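Ceg4 (Legionella pneumophila subsp. pneumophila, PDB 6AOK) is a HAD-like phosphotyrosine phosphatase effector that attenuates activation of eukaryotic MAPK pathways, this chain being its magnesium-binding N-terminal phosphatase domain. Local coordinates at residues Y37-L41 and N114-Y118; L88-V94 and F123-F128. All blocks are in the same frame, centred on the assembly; numbering follows the deposited sequence. Where two conformers were deposited one is given.

In the fold
The two contacts sit at either end of helix 116-125, which follows strand 106-111 of the parallel sheet: contact 1 at its N-terminal start, contact 2 at its C-terminal end. Their centres are 16 Å apart, and their nearest atoms about 5 Å apart, without touching. Along the chain the segments alternate, 37-41, 88-94, 114-118 and 123-128. The region after strand 13-17 that includes helices 35-39 and 60-71 corresponds in position to a C1 cap of HAD phosphatases and is probably the cap. Contact 1 thus joins it to the loop beside the magnesium site, and contact 2 joins the start of helix 91-100, which leads into strand 106-111, to the end of helix 116-125.

Contact 1. Residues Y37-L41 and N114-Y118; sequences YQSLL and NRAEY
Tyr37 reaches from helix 35-39 toward the start of helix 116-125, laying its ring edge against Tyr118 and giving its hydroxyl to Asn114. The two rings form an edge-to-face pair with planes at 53°. Tyr37 CE2 stands over the centre of the Tyr118 ring and comes within 3.4 Å of Tyr118 CG. Leu40 fills in at the edge of the same ring, with its CD1 3.5 Å from Tyr118 CE2, and Phe67 of helix 60-71 packs on both Leu40 and Tyr118. This is the tight, apolar part of the contact.

With CG turned opposite the backbone nitrogen (chi1 -172°), the Tyr37 side chain extends toward the 114-118 segment, and its OH donates to Asn114 OD1 at 2.9 Å. The hydroxyl approaches tilted 33° from the carbonyl plane, whereas Arg115 N, 2.7 Å from the same Asn114 OD1, lies in that plane on a lone pair. Beyond the hydroxyl runs the aliphatic part of Arg115, its CD 3.3 Å from Tyr37 OH.

Packing is sparser farther along the arginine, where Leu41 CD2 approaches Arg115 NH1 at 3.6 Å. The guanidinium bonds to the carbonyls of Tyr52 and Thr55. It also forms a two-pronged salt bridge with the exposed Glu117, Arg115 NE to Glu117 OE1 and Arg115 NH2 to Glu117 OE2 (3.0 Å), both oxygens lying in the guanidinium plane but approached from above the carboxylate plane. A Tris molecule, probably from the crystallisation liquor, bonds to Glu117 OE2 as well.

Two donors on OD1, together with the bond from Asn114 ND2 to Asp20, fix the rotation of the amide. This chemistry is consistent with Tyr37 helping to position Asn114 beside the side chain of Asp20, a residue of the magnesium site.

Contact 2. Residues L88-V94 and F123-F128; sequences LMSPEAV and FKYQGF
The Schellman motif that ends helix 116-125 meets the N-terminal start of helix 91-100, with Gln126 set against the backbone of Met89 and Phe128 against Val94. Gln126 leaves helical geometry and Gly127, at positive phi, is the C-prime residue; Phe128 N bonds back to Phe123 O and Gly127 N to Lys124 O.

The polar link across the contact is made by one side-chain amide. Met89 N donates to Gln126 OE1 at 2.8 Å, in the carbonyl plane and on a lone pair, while Gln126 NE2 returns a nearly straight bond (177°) to Met89 O at 3.1 Å. With the chain stretched out past CG (chi2 -167°), Gln126 reaches both backbone polar groups of Met89, much as a neighbouring strand might, and the paired bonds fix the rotation of the amide. Leu88 CB comes within 3.5 Å of Gln126 OE1, and Val94 CG2 is 3.7 Å from Gln126 NE2.

Beside this polar patch the residues are apolar. Met89, modelled as selenomethionine, has two conformers; in one of them CE lies over one face of the Phe123 ring, toward its rim, in a CH-pi contact, 3.8 Å from the ring centroid and 20° off the normal, with SE farther to the side in a Met-aromatic contact. In this conformer CE also meets Phe128 CE1. The Phe128 ring is pinned from several directions, for the edge of Phe123 points at one face, Val94 O lies at the edge of the Phe128 ring, and His98 stacks on it.

Ser90 caps helix 91-100, its OG accepting from Ala93 N. The arrangement is that of two helix ends, one capped and one closed by a Schellman turn, packed together beside the parallel sheet of a HAD-like alpha/beta core.

Contact 1. Residues Y37-L41 and N114-Y118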
# COMPACT_ATOMS: atom_id res chain seq x y z
N TYR A 37 -16.06 -6.74 -4.62
CA TYR A 37 -15.83 -5.92 -3.43
C TYR A 37 -17.08 -5.83 -2.56
O TYR A 37 -17.02 -5.92 -1.32
CB TYR A 37 -15.39 -4.53 -3.86
CG TYR A 37 -14.92 -3.64 -2.74
CD1 TYR A 37 -15.83 -2.94 -1.95
CD2 TYR A 37 -13.57 -3.51 -2.49
CE1 TYR A 37 -15.37 -2.12 -0.91
CE2 TYR A 37 -13.09 -2.69 -1.47
CZ TYR A 37 -13.99 -2.01 -0.69
OH TYR A 37 -13.52 -1.22 0.33
N GLN A 38 -18.22 -5.61 -3.19
CA GLN A 38 -19.46 -5.46 -2.42
C GLN A 38 -19.80 -6.74 -1.67
O GLN A 38 -20.42 -6.68 -0.59
CB GLN A 38 -20.61 -5.05 -3.36
CG GLN A 38 -20.38 -3.59 -3.89
CD GLN A 38 -20.74 -2.55 -2.85
OE1 GLN A 38 -21.70 -2.69 -2.09
NE2 GLN A 38 -20.03 -1.48 -2.87
N SER A 39 -19.43 -7.89 -2.23
CA SER A 39 -19.68 -9.18 -1.55
C SER A 39 -18.90 -9.31 -0.26
O SER A 39 -19.22 -10.19 0.57
CB SER A 39 -19.34 -10.36 -2.49
OG SER A 39 -17.91 -10.58 -2.58
N LEU A 40 -17.86 -8.49 -0.06
CA LEU A 40 -17.11 -8.56 1.19
C LEU A 40 -17.77 -7.76 2.31
O LEU A 40 -17.26 -7.78 3.44
CB LEU A 40 -15.68 -8.02 1.00
CG LEU A 40 -14.86 -8.66 -0.13
CD1 LEU A 40 -13.59 -7.89 -0.38
CD2 LEU A 40 -14.51 -10.10 0.29
N LEU A 41 -18.84 -7.03 2.04
CA LEU A 41 -19.49 -6.23 3.08
C LEU A 41 -20.61 -7.03 3.74
O LEU A 41 -21.34 -7.74 3.07
CB LEU A 41 -20.04 -4.92 2.49
CG LEU A 41 -18.99 -4.11 1.68
CD1 LEU A 41 -19.67 -2.85 1.02
CD2 LEU A 41 -17.85 -3.65 2.59
N ASN A 114 -9.57 3.88 -0.02
CA ASN A 114 -10.10 2.56 0.32
C ASN A 114 -10.06 2.39 1.84
O ASN A 114 -10.00 3.38 2.59
CB ASN A 114 -9.31 1.46 -0.39
CG ASN A 114 -10.13 0.20 -0.67
OD1 ASN A 114 -10.81 -0.32 0.22
ND2 ASN A 114 -10.05 -0.32 -1.93
N ARG A 115 -10.10 1.16 2.33
CA ARG A 115 -10.23 1.01 3.77
C ARG A 115 -9.27 -0.06 4.23
O ARG A 115 -8.97 -1.00 3.49
CB ARG A 115 -11.67 0.64 4.18
CG ARG A 115 -12.20 -0.57 3.43
CD ARG A 115 -13.69 -0.60 3.56
NE ARG A 115 -14.11 -0.92 4.92
CZ ARG A 115 -15.37 -1.07 5.29
NH1 ARG A 115 -16.37 -0.91 4.40
NH2 ARG A 115 -15.65 -1.39 6.57
N ALA A 116 -8.75 0.12 5.45
CA ALA A 116 -7.78 -0.82 6.02
C ALA A 116 -8.28 -2.26 6.00
O ALA A 116 -7.49 -3.19 5.76
CB ALA A 116 -7.46 -0.40 7.47
N GLU A 117 -9.57 -2.51 6.25
CA GLU A 117 -9.96 -3.93 6.33
C GLU A 117 -9.76 -4.60 4.98
O GLU A 117 -9.34 -5.78 4.91
CB GLU A 117 -11.42 -4.13 6.79
CG GLU A 117 -11.73 -3.49 8.09
CD GLU A 117 -12.41 -2.12 7.90
OE1 GLU A 117 -11.90 -1.22 7.16
OE2 GLU A 117 -13.47 -1.96 8.49
N TYR A 118 -9.99 -3.86 3.91
CA TYR A 118 -9.89 -4.44 2.58
C TYR A 118 -8.44 -4.66 2.20
O TYR A 118 -8.07 -5.73 1.67
CB TYR A 118 -10.54 -3.50 1.56
CG TYR A 118 -10.39 -4.06 0.17
CD1 TYR A 118 -9.55 -3.47 -0.77
CD2 TYR A 118 -11.10 -5.22 -0.18
CE1 TYR A 118 -9.42 -4.04 -2.09
CE2 TYR A 118 -10.98 -5.77 -1.47
CZ TYR A 118 -10.14 -5.18 -2.40
OH TYR A 118 -10.07 -5.66 -3.69

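Contact 2. Residues L88-V94 and F123-F128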
# COMPACT_ATOMS: atom_id res chain seq x y z
N LEU A 88 -5.62 -7.77 -7.67
CA LEU A 88 -4.57 -8.19 -6.76
C LEU A 88 -3.28 -7.40 -7.00
O LEU A 88 -3.13 -6.68 -8.00
CB LEU A 88 -4.32 -9.69 -6.91
CG LEU A 88 -5.52 -10.62 -6.74
CD1 LEU A 88 -5.05 -12.02 -7.03
CD2 LEU A 88 -5.97 -10.50 -5.31
N MSE A 89 -2.34 -7.54 -6.08
CA MSE A 89 -0.97 -7.01 -6.26
C MSE A 89 -0.24 -7.81 -7.30
O MSE A 89 -0.40 -9.02 -7.32
CB MSE A 89 -0.14 -7.15 -4.98
CG MSE A 89 -0.48 -6.28 -3.90
SE MSE A 89 0.98 -6.45 -2.63
CE MSE A 89 0.07 -7.72 -1.44
N SER A 90 0.60 -7.19 -8.12
CA SER A 90 1.44 -7.97 -9.02
C SER A 90 2.49 -8.76 -8.22
O SER A 90 2.83 -8.40 -7.10
CB SER A 90 2.15 -7.07 -10.03
OG SER A 90 3.02 -6.17 -9.35
N PRO A 91 3.02 -9.82 -8.79
CA PRO A 91 4.11 -10.55 -8.14
C PRO A 91 5.30 -9.67 -7.81
O PRO A 91 5.97 -9.92 -6.79
CB PRO A 91 4.50 -11.61 -9.18
CG PRO A 91 3.28 -11.75 -10.07
CD PRO A 91 2.65 -10.39 -10.10
N GLU A 92 5.60 -8.69 -8.67
CA GLU A 92 6.67 -7.74 -8.37
C GLU A 92 6.30 -6.90 -7.15
O GLU A 92 7.12 -6.69 -6.25
CB GLU A 92 6.96 -6.84 -9.57
CG GLU A 92 7.57 -7.53 -10.80
CD GLU A 92 6.53 -8.19 -11.69
OE1 GLU A 92 5.33 -8.25 -11.34
OE2 GLU A 92 6.93 -8.65 -12.78
N ALA A 93 5.06 -6.44 -7.08
CA ALA A 93 4.66 -5.68 -5.89
C ALA A 93 4.72 -6.54 -4.64
O ALA A 93 5.14 -6.08 -3.57
CB ALA A 93 3.25 -5.12 -6.06
N VAL A 94 4.25 -7.80 -4.74
CA VAL A 94 4.35 -8.73 -3.61
C VAL A 94 5.79 -8.84 -3.13
O VAL A 94 6.06 -8.77 -1.92
CB VAL A 94 3.79 -10.10 -4.02
CG1 VAL A 94 4.22 -11.18 -3.01
CG2 VAL A 94 2.27 -10.04 -4.12
N PHE A 123 -3.54 -8.26 1.28
CA PHE A 123 -2.22 -8.72 1.70
C PHE A 123 -2.29 -10.11 2.30
O PHE A 123 -1.46 -10.97 2.01
CB PHE A 123 -1.62 -7.75 2.75
CG PHE A 123 -0.90 -6.56 2.14
CD1 PHE A 123 -1.59 -5.39 1.79
CD2 PHE A 123 0.47 -6.62 1.94
CE1 PHE A 123 -0.95 -4.32 1.24
CE2 PHE A 123 1.15 -5.53 1.34
CZ PHE A 123 0.46 -4.38 1.00
N LYS A 124 -3.29 -10.36 3.13
CA LYS A 124 -3.44 -11.68 3.76
C LYS A 124 -3.67 -12.75 2.72
O LYS A 124 -3.09 -13.84 2.79
CB LYS A 124 -4.61 -11.66 4.75
CG LYS A 124 -4.97 -12.97 5.50
CD LYS A 124 -3.80 -13.48 6.29
CE LYS A 124 -3.17 -12.41 7.19
NZ LYS A 124 -1.86 -12.91 7.75
N TYR A 125 -4.56 -12.48 1.76
CA TYR A 125 -4.81 -13.47 0.73
C TYR A 125 -3.53 -13.78 -0.02
O TYR A 125 -3.28 -14.94 -0.44
CB TYR A 125 -5.88 -12.94 -0.24
CG TYR A 125 -5.98 -13.85 -1.45
CD1 TYR A 125 -6.44 -15.16 -1.31
CD2 TYR A 125 -5.62 -13.40 -2.70
CE1 TYR A 125 -6.50 -16.02 -2.40
CE2 TYR A 125 -5.68 -14.25 -3.79
CZ TYR A 125 -6.10 -15.55 -3.63
OH TYR A 125 -6.14 -16.43 -4.73
N GLN A 126 -2.68 -12.75 -0.20
CA GLN A 126 -1.49 -12.93 -1.03
C GLN A 126 -0.26 -13.34 -0.22
O GLN A 126 0.86 -13.25 -0.73
CB GLN A 126 -1.24 -11.68 -1.89
CG GLN A 126 -2.41 -11.49 -2.94
CD GLN A 126 -2.06 -10.49 -4.01
OE1 GLN A 126 -2.51 -9.34 -3.97
NE2 GLN A 126 -1.24 -10.91 -4.96
N GLY A 127 -0.45 -13.89 0.95
CA GLY A 127 0.59 -14.66 1.59
C GLY A 127 1.34 -13.89 2.64
O GLY A 127 2.38 -14.36 3.09
N PHE A 128 0.87 -12.71 3.00
CA PHE A 128 1.53 -11.93 4.04
C PHE A 128 1.11 -12.37 5.44
O PHE A 128 -0.05 -12.65 5.70
CB PHE A 128 1.24 -10.45 3.80
CG PHE A 128 2.04 -9.90 2.67
CD1 PHE A 128 1.62 -10.07 1.38
CD2 PHE A 128 3.28 -9.31 2.90
CE1 PHE A 128 2.36 -9.55 0.30
CE2 PHE A 128 4.04 -8.81 1.85
CZ PHE A 128 3.58 -8.92 0.56